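Local coordinates for C-domain type II peptide synthetase (Streptomyces globisporus, PDB 4ZNM), which is a condensation-domain protein of the peptide synthetase family, apparently a free-standing (type II) member, at residues A264-M270 with V330-R334; A275-L279 with D444-L449; E286-T290 with R317-S321. Numbering follows the deposited sequence.

Interaction 1. Residues A264-M270 with V330-R334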
loop_
_atom_site.group_PDB
_atom_site.type_symbol
_atom_site.label_atom_id
_atom_site.label_comp_id
_atom_site.label_asym_id
_atom_site.label_seq_id
_atom_site.Cartn_x
_atom_site.Cartn_y
_atom_site.Cartn_z
ATOM N N ALA A 264 -18.769 -13.992 13.027
ATOM C CA ALA A 264 -19.223 -12.657 13.440
ATOM C C ALA A 264 -19.817 -11.832 12.293
ATOM O O ALA A 264 -20.373 -10.748 12.521
ATOM C CB ALA A 264 -18.086 -11.898 14.041
ATOM N N LYS A 265 -19.672 -12.322 11.064
ATOM C CA LYS A 265 -20.136 -11.588 9.906
ATOM C C LYS A 265 -19.378 -10.268 9.776
ATOM O O LYS A 265 -19.954 -9.247 9.403
ATOM C CB LYS A 265 -21.645 -11.341 9.991
ATOM C CG LYS A 265 -22.439 -12.638 10.096
ATOM C CD LYS A 265 -23.873 -12.534 9.541
ATOM C CE LYS A 265 -24.387 -13.909 9.079
ATOM N NZ LYS A 265 -24.229 -14.964 10.129
ATOM N N CYS A 266 -18.086 -10.302 10.113
ATOM C CA CYS A 266 -17.173 -9.175 9.899
ATOM C C CYS A 266 -16.011 -9.651 9.016
ATOM O O CYS A 266 -15.647 -10.822 9.056
ATOM C CB CYS A 266 -16.648 -8.635 11.236
ATOM S SG CYS A 266 -17.933 -8.138 12.441
ATOM N N SER A 267 -15.425 -8.771 8.212
ATOM C CA SER A 267 -14.273 -9.173 7.402
ATOM C C SER A 267 -13.046 -9.433 8.301
ATOM O O SER A 267 -12.957 -8.883 9.421
ATOM C CB SER A 267 -13.945 -8.107 6.375
ATOM O OG SER A 267 -13.432 -6.976 7.048
ATOM N N PRO A 268 -12.085 -10.241 7.822
ATOM C CA PRO A 268 -10.851 -10.426 8.599
ATOM C C PRO A 268 -10.117 -9.110 8.829
ATOM O O PRO A 268 -9.407 -8.956 9.816
ATOM C CB PRO A 268 -10.016 -11.378 7.739
ATOM C CG PRO A 268 -11.041 -12.135 6.905
ATOM C CD PRO A 268 -12.154 -11.149 6.651
ATOM N N PHE A 269 -10.273 -8.156 7.931
ATOM C CA PHE A 269 -9.617 -6.881 8.151
ATOM C C PHE A 269 -10.209 -6.123 9.322
ATOM O O PHE A 269 -9.474 -5.484 10.076
ATOM C CB PHE A 269 -9.682 -5.973 6.940
ATOM C CG PHE A 269 -8.975 -4.689 7.164
ATOM C CD1 PHE A 269 -7.604 -4.689 7.331
ATOM C CD2 PHE A 269 -9.663 -3.499 7.277
ATOM C CE1 PHE A 269 -6.925 -3.517 7.550
ATOM C CE2 PHE A 269 -8.984 -2.317 7.510
ATOM C CZ PHE A 269 -7.620 -2.330 7.646
HETATM N N MSE A 270 -11.537 -6.150 9.453
HETATM C CA MSE A 270 -12.201 -5.465 10.557
HETATM C C MSE A 270 -11.733 -6.036 11.872
HETATM O O MSE A 270 -11.531 -5.294 12.815
HETATM C CB MSE A 270 -13.704 -5.590 10.481
HETATM C CG MSE A 270 -14.357 -4.765 9.428
HETATM SE SE MSE A 270 -16.237 -5.266 9.230
HETATM C CE MSE A 270 -16.497 -4.092 7.686
ATOM N N VAL A 330 -15.237 -5.267 17.691
ATOM C CA VAL A 330 -15.307 -5.612 16.273
ATOM C C VAL A 330 -16.633 -5.114 15.693
ATOM O O VAL A 330 -16.676 -4.570 14.586
ATOM C CB VAL A 330 -15.136 -7.138 16.052
ATOM C CG1 VAL A 330 -15.186 -7.486 14.563
ATOM C CG2 VAL A 330 -13.823 -7.609 16.626
ATOM N N LEU A 331 -17.719 -5.278 16.438
ATOM C CA LEU A 331 -19.021 -4.869 15.928
ATOM C C LEU A 331 -19.094 -3.346 15.759
ATOM O O LEU A 331 -19.629 -2.866 14.763
ATOM C CB LEU A 331 -20.130 -5.354 16.847
ATOM C CG LEU A 331 -20.344 -6.869 16.847
ATOM C CD1 LEU A 331 -21.332 -7.214 17.932
ATOM C CD2 LEU A 331 -20.823 -7.416 15.505
ATOM N N ARG A 332 -18.534 -2.594 16.706
ATOM C CA ARG A 332 -18.456 -1.132 16.576
ATOM C C ARG A 332 -17.581 -0.743 15.400
ATOM O O ARG A 332 -17.897 0.183 14.665
ATOM C CB ARG A 332 -17.946 -0.518 17.856
ATOM C CG ARG A 332 -19.009 -0.638 18.964
ATOM C CD ARG A 332 -18.537 -0.009 20.237
ATOM N NE ARG A 332 -19.398 -0.371 21.352
ATOM C CZ ARG A 332 -19.289 0.130 22.576
ATOM N NH1 ARG A 332 -18.344 1.022 22.849
ATOM N NH2 ARG A 332 -20.114 -0.281 23.537
ATOM N N THR A 333 -16.513 -1.500 15.196
ATOM C CA THR A 333 -15.625 -1.243 14.078
ATOM C C THR A 333 -16.399 -1.417 12.789
ATOM O O THR A 333 -16.243 -0.617 11.866
ATOM C CB THR A 333 -14.406 -2.172 14.101
ATOM O OG1 THR A 333 -13.609 -1.849 15.240
ATOM C CG2 THR A 333 -13.559 -2.046 12.824
ATOM N N ARG A 334 -17.240 -2.456 12.732
ATOM C CA ARG A 334 -18.010 -2.748 11.522
ATOM C C ARG A 334 -18.940 -1.580 11.225
ATOM O O ARG A 334 -19.074 -1.142 10.085
ATOM C CB ARG A 334 -18.818 -4.041 11.674
ATOM C CG ARG A 334 -19.676 -4.391 10.465
ATOM C CD ARG A 334 -20.307 -5.755 10.630
ATOM N NE ARG A 334 -21.403 -5.703 11.577
ATOM C CZ ARG A 334 -22.068 -6.762 12.039
ATOM N NH1 ARG A 334 -23.062 -6.601 12.901
ATOM N NH2 ARG A 334 -21.726 -7.978 11.670
#
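Arg334 bends its side chain across the turn at 264-267, over Cys266. Its NH2 donates a hydrogen bond to Lys265 O at 3.1 Å, with that oxygen near the plane of the guanidinium, and lies 3.2 Å from Ala264 O. The aliphatic part of the same arginine is used as well: Arg334 CD is 3.8 Å from Cys266 SG, and Arg334 CG is 3.8 Å from SE of Met270, a selenomethionine. Both carbonyls lie where helix 251-264 ends and the chain turns into helix 268-284. Lys265, with positive phi, closes the first helix in a Schellman motif, and Ser267 N-caps the second, its OG accepting from Met270 N at 3.2 Å. Between these two ends Cys266 points toward helix 326-335, its SG 3.5 Å from Val330 CG1 and 4.3 Å from Leu331 CD2. In the first turn of helix 268-284, Met270 O has the methyl of Thr333, CG2, packed against it at 3.8 Å, while Thr333 OG1 bonds back to Val329 O within its own helix.

Interaction 2. Residues A275-L279 with D444-L449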
loop_
_atom_site.group_PDB
_atom_site.type_symbol
_atom_site.label_atom_id
_atom_site.label_comp_id
_atom_site.label_asym_id
_atom_site.label_seq_id
_atom_site.Cartn_x
_atom_site.Cartn_y
_atom_site.Cartn_z
ATOM N N ALA A 275 -8.407 -5.290 16.678
ATOM C CA ALA A 275 -7.310 -5.663 17.568
ATOM C C ALA A 275 -6.302 -4.509 17.684
ATOM O O ALA A 275 -5.687 -4.311 18.738
ATOM C CB ALA A 275 -6.612 -6.912 17.085
ATOM N N TYR A 276 -6.107 -3.770 16.601
ATOM C CA TYR A 276 -5.185 -2.610 16.640
ATOM C C TYR A 276 -5.724 -1.540 17.590
ATOM O O TYR A 276 -4.980 -0.915 18.359
ATOM C CB TYR A 276 -4.982 -2.027 15.244
ATOM C CG TYR A 276 -3.898 -0.989 15.185
ATOM C CD1 TYR A 276 -2.635 -1.274 15.663
ATOM C CD2 TYR A 276 -4.135 0.272 14.656
ATOM C CE1 TYR A 276 -1.637 -0.349 15.622
ATOM C CE2 TYR A 276 -3.118 1.213 14.592
ATOM C CZ TYR A 276 -1.868 0.877 15.066
ATOM O OH TYR A 276 -0.824 1.764 15.038
ATOM N N GLN A 277 -7.029 -1.346 17.550
ATOM C CA GLN A 277 -7.654 -0.372 18.433
ATOM C C GLN A 277 -7.488 -0.783 19.875
ATOM O O GLN A 277 -7.190 0.060 20.753
ATOM C CB GLN A 277 -9.125 -0.206 18.090
ATOM C CG GLN A 277 -9.311 0.384 16.729
ATOM C CD GLN A 277 -10.734 0.746 16.437
ATOM O OE1 GLN A 277 -11.168 1.870 16.688
ATOM N NE2 GLN A 277 -11.470 -0.193 15.887
ATOM N N VAL A 278 -7.670 -2.072 20.134
ATOM C CA VAL A 278 -7.469 -2.597 21.478
ATOM C C VAL A 278 -6.027 -2.333 21.906
ATOM O O VAL A 278 -5.770 -1.905 23.029
ATOM C CB VAL A 278 -7.831 -4.095 21.574
ATOM C CG1 VAL A 278 -7.483 -4.670 22.927
ATOM C CG2 VAL A 278 -9.315 -4.284 21.378
ATOM N N LEU A 279 -5.086 -2.589 21.011
ATOM C CA LEU A 279 -3.677 -2.351 21.309
ATOM C C LEU A 279 -3.420 -0.878 21.638
ATOM O O LEU A 279 -2.750 -0.586 22.603
ATOM C CB LEU A 279 -2.793 -2.742 20.133
ATOM C CG LEU A 279 -1.287 -2.454 20.274
ATOM C CD1 LEU A 279 -0.654 -3.332 21.346
ATOM C CD2 LEU A 279 -0.608 -2.663 18.960
ATOM N N ASP A 444 3.547 -6.956 20.480
ATOM C CA ASP A 444 2.373 -6.645 21.304
ATOM C C ASP A 444 1.080 -6.795 20.504
ATOM O O ASP A 444 0.056 -7.273 21.013
ATOM C CB ASP A 444 2.445 -5.218 21.857
ATOM C CG ASP A 444 3.544 -5.027 22.901
ATOM O OD1 ASP A 444 4.094 -6.019 23.430
ATOM O OD2 ASP A 444 3.859 -3.854 23.190
ATOM N N TYR A 445 1.112 -6.339 19.262
ATOM C CA TYR A 445 -0.052 -6.479 18.386
ATOM C C TYR A 445 -0.389 -7.959 18.142
ATOM O O TYR A 445 -1.553 -8.349 18.230
ATOM C CB TYR A 445 0.144 -5.769 17.026
ATOM C CG TYR A 445 -1.014 -6.035 16.076
ATOM C CD1 TYR A 445 -2.228 -5.385 16.227
ATOM C CD2 TYR A 445 -0.911 -6.970 15.074
ATOM C CE1 TYR A 445 -3.313 -5.639 15.402
ATOM C CE2 TYR A 445 -2.000 -7.247 14.230
ATOM C CZ TYR A 445 -3.202 -6.582 14.401
ATOM O OH TYR A 445 -4.284 -6.845 13.565
ATOM N N LEU A 446 0.602 -8.786 17.838
ATOM C CA LEU A 446 0.301 -10.180 17.516
ATOM C C LEU A 446 -0.253 -10.908 18.741
ATOM O O LEU A 446 -1.119 -11.799 18.626
ATOM C CB LEU A 446 1.543 -10.908 16.965
ATOM C CG LEU A 446 1.932 -10.396 15.581
ATOM C CD1 LEU A 446 3.287 -10.980 15.098
ATOM C CD2 LEU A 446 0.836 -10.690 14.558
ATOM N N ASP A 447 0.222 -10.507 19.911
ATOM C CA ASP A 447 -0.271 -11.081 21.165
ATOM C C ASP A 447 -1.718 -10.619 21.448
ATOM O O ASP A 447 -2.564 -11.423 21.837
ATOM C CB ASP A 447 0.656 -10.695 22.340
ATOM C CG ASP A 447 0.223 -11.321 23.659
ATOM O OD1 ASP A 447 0.426 -12.546 23.818
ATOM O OD2 ASP A 447 -0.312 -10.581 24.525
ATOM N N VAL A 448 -2.005 -9.332 21.252
ATOM C CA VAL A 448 -3.373 -8.824 21.453
ATOM C C VAL A 448 -4.332 -9.592 20.537
ATOM O O VAL A 448 -5.381 -10.096 20.977
ATOM C CB VAL A 448 -3.451 -7.312 21.195
ATOM C CG1 VAL A 448 -4.886 -6.859 20.946
ATOM C CG2 VAL A 448 -2.872 -6.557 22.366
ATOM N N LEU A 449 -3.947 -9.699 19.264
ATOM C CA LEU A 449 -4.787 -10.357 18.255
ATOM C C LEU A 449 -5.045 -11.811 18.632
ATOM O O LEU A 449 -6.171 -12.289 18.549
ATOM C CB LEU A 449 -4.133 -10.278 16.866
ATOM C CG LEU A 449 -4.821 -10.998 15.725
ATOM C CD1 LEU A 449 -6.193 -10.400 15.488
ATOM C CD2 LEU A 449 -3.979 -10.905 14.460
#
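Two helices cross steeply here, their short axes 9.0 Å apart at closest approach and 117° between their N-to-C directions, and no hydrogen bond joins them. The small side chain of Ala275 leaves a hollow on helix 268-284, and three larger residues of helix 435-454 fill it: Tyr445 CE1 and Leu449 CD1 each lie 3.9 Å from Ala275 CB, and Val448 CG1 reaches 3.5 Å from Ala275 O. One turn on, Leu279 is the opposing bump. It fits between Asp444 and Tyr445, with Leu279 CD1 3.7 Å from Asp444 CB and Leu279 CD2 3.7 Å from Tyr445 CB, and its CD1 also lies 4.0 Å from Val448 CG2. Val448 thus projects between Ala275, Val278 and Leu279, its CG1 3.9 Å from Val278 CG1. The Tyr445 ring lies beside Ala275, bringing its CE1 within 3.6 Å of Tyr276 N, and its hydroxyl is hydrogen-bonded to Met272 O. Tyr276 bonds through its OH to Ser369 OG, stacks on Phe371 and meets Trp412 edge-to-face; Tyr445 too meets the Trp412 ring, so both helices lie against the sheet containing strands 366-373 and 410-416.

Interaction 3. Residues E286-T290 with R317-S321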
loop_
_atom_site.group_PDB
_atom_site.type_symbol
_atom_site.label_atom_id
_atom_site.label_comp_id
_atom_site.label_asym_id
_atom_site.label_seq_id
_atom_site.Cartn_x
_atom_site.Cartn_y
_atom_site.Cartn_z
ATOM N N GLU A 286 -6.408 5.837 25.663
ATOM C CA GLU A 286 -7.581 6.411 24.998
ATOM C C GLU A 286 -8.714 5.388 24.719
ATOM O O GLU A 286 -8.463 4.221 24.486
ATOM C CB GLU A 286 -7.165 7.048 23.682
ATOM C CG GLU A 286 -6.258 8.255 23.837
ATOM C CD GLU A 286 -7.006 9.446 24.391
ATOM O OE1 GLU A 286 -7.891 9.962 23.668
ATOM O OE2 GLU A 286 -6.720 9.854 25.545
ATOM N N LEU A 287 -9.952 5.875 24.730
ATOM C CA LEU A 287 -11.138 5.089 24.408
ATOM C C LEU A 287 -11.822 5.627 23.154
ATOM O O LEU A 287 -12.445 4.870 22.415
ATOM C CB LEU A 287 -12.115 5.097 25.588
ATOM C CG LEU A 287 -11.682 4.164 26.730
ATOM C CD1 LEU A 287 -12.462 4.463 27.998
ATOM C CD2 LEU A 287 -11.840 2.689 26.341
ATOM N N ASP A 288 -11.706 6.939 22.934
ATOM C CA ASP A 288 -12.156 7.594 21.712
ATOM C C ASP A 288 -10.995 7.542 20.738
ATOM O O ASP A 288 -10.023 8.299 20.864
ATOM C CB ASP A 288 -12.612 9.040 21.991
ATOM C CG ASP A 288 -12.737 9.886 20.726
ATOM O OD1 ASP A 288 -13.058 9.336 19.654
ATOM O OD2 ASP A 288 -12.499 11.117 20.799
ATOM N N ILE A 289 -11.094 6.641 19.760
ATOM C CA ILE A 289 -9.951 6.279 18.948
ATOM C C ILE A 289 -10.182 6.564 17.476
ATOM O O ILE A 289 -11.062 5.968 16.833
ATOM C CB ILE A 289 -9.602 4.798 19.174
ATOM C CG1 ILE A 289 -9.104 4.617 20.615
ATOM C CG2 ILE A 289 -8.561 4.329 18.177
ATOM C CD1 ILE A 289 -8.608 3.230 20.909
ATOM N N THR A 290 -9.376 7.461 16.931
ATOM C CA THR A 290 -9.440 7.729 15.510
ATOM C C THR A 290 -8.124 7.312 14.840
ATOM O O THR A 290 -7.063 7.856 15.139
ATOM C CB THR A 290 -9.710 9.230 15.211
ATOM O OG1 THR A 290 -10.947 9.641 15.800
ATOM C CG2 THR A 290 -9.775 9.468 13.729
ATOM N N ARG A 317 -13.232 6.560 13.142
ATOM C CA ARG A 317 -13.379 6.929 14.544
ATOM C C ARG A 317 -14.335 6.005 15.254
ATOM O O ARG A 317 -15.487 5.931 14.878
ATOM C CB ARG A 317 -13.897 8.345 14.678
ATOM C CG ARG A 317 -14.030 8.799 16.120
ATOM C CD ARG A 317 -14.528 10.218 16.194
ATOM N NE ARG A 317 -14.360 10.807 17.528
ATOM C CZ ARG A 317 -14.884 11.970 17.903
ATOM N NH1 ARG A 317 -15.635 12.672 17.071
ATOM N NH2 ARG A 317 -14.639 12.453 19.102
ATOM N N THR A 318 -13.854 5.340 16.302
ATOM C CA THR A 318 -14.685 4.424 17.083
ATOM C C THR A 318 -14.556 4.709 18.567
ATOM O O THR A 318 -13.457 4.981 19.077
ATOM C CB THR A 318 -14.289 2.961 16.830
ATOM O OG1 THR A 318 -14.255 2.726 15.427
ATOM C CG2 THR A 318 -15.293 1.989 17.460
ATOM N N ASP A 319 -15.686 4.628 19.252
ATOM C CA ASP A 319 -15.750 4.842 20.693
ATOM C C ASP A 319 -15.794 3.508 21.380
ATOM O O ASP A 319 -16.775 2.781 21.242
ATOM C CB ASP A 319 -16.977 5.653 21.067
ATOM C CG ASP A 319 -17.040 5.962 22.564
ATOM O OD1 ASP A 319 -16.066 5.660 23.289
ATOM O OD2 ASP A 319 -18.064 6.520 23.004
ATOM N N LEU A 320 -14.732 3.194 22.104
ATOM C CA LEU A 320 -14.562 1.901 22.748
ATOM C C LEU A 320 -15.067 1.933 24.186
ATOM O O LEU A 320 -14.970 0.931 24.904
ATOM C CB LEU A 320 -13.094 1.488 22.758
ATOM C CG LEU A 320 -12.570 0.696 21.551
ATOM C CD1 LEU A 320 -12.665 1.491 20.257
ATOM C CD2 LEU A 320 -11.147 0.301 21.839
ATOM N N SER A 321 -15.559 3.082 24.631
ATOM C CA SER A 321 -15.981 3.190 26.017
ATOM C C SER A 321 -17.232 2.353 26.257
ATOM O O SER A 321 -18.214 2.427 25.502
ATOM C CB SER A 321 -16.239 4.636 26.413
ATOM O OG SER A 321 -17.381 5.161 25.760
#
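Arg317 opens the pairing with its side chain on the same sheet face as those of Asp288 and Thr290. Opposite Thr290 it forms a non-hydrogen-bonded pair, the CA atoms 4.1 Å apart, and its CG lies 3.2 Å from Thr290 OG1. The guanidinium reaches diagonally to Asp288 in a two-pronged salt bridge: Arg317 NE donates to Asp288 OD1 at 2.9 Å and Arg317 NH2 to Asp288 OD2 at 3.0 Å, both nearly straight. Arg317 NH1 has its own partner in Gln221 O. Thr318 is the hydrogen-bonded partner of Ile289, with Thr318 N to Ile289 O at 2.9 Å and Ile289 N to Thr318 O at 3.0 Å; its side chain lies on the other face, and its hydroxyl is hydrogen-bonded to that of Thr336. These pairs belong to a two-stranded antiparallel ribbon, strands 288-295 and 312-319, which follows helix 268-284 within the condensation domain. Asp319 faces Asp288 in the next non-hydrogen-bonded pair, CA to CA 4.6 Å. Its carboxylate is held within its own segment by hydrogen bonds: Asp319 OD1 accepts from Ser321 N at 3.0 Å, an Asx turn, and from Ser321 OG at 2.8 Å. Leu320 then extends the ladder past the strand ends, its N donating to Leu287 O at 2.9 Å. Leu320 CB rests 4.0 Å from Leu287 CD2, and Leu320 CD2 lies 4.0 Å from Ile289 CD1, on the side covered by Gln277 of helix 268-284. Ser321 ends the segment with its CB 4.1 Å from Leu287 CD1.

How the interactions relate
Helix 268-284 is shared by interactions 1 and 2, and strand 288-295 of interaction 3 follows it in the chain. Interaction 2 is the buried one, an apolar interlock of helices; interactions 1 and 3 are only partly buried and add charge, an arginine hydrogen-bonded to a backbone carbonyl in the first and salt-bridged to a carboxylate in the third. Interaction 3 alone has a ladder of backbone hydrogen bonds. Gln277 lies where all three meet: its NE2 is 2.8 Å from Thr333 OG1, its OE1 3.3 Å from Thr318 CB and its backbone O 3.5 Å from Ile289 CD1. Arg332 NH1 separately ties helix 326-335 to interaction 3 through Asp319 O and Ser321 O.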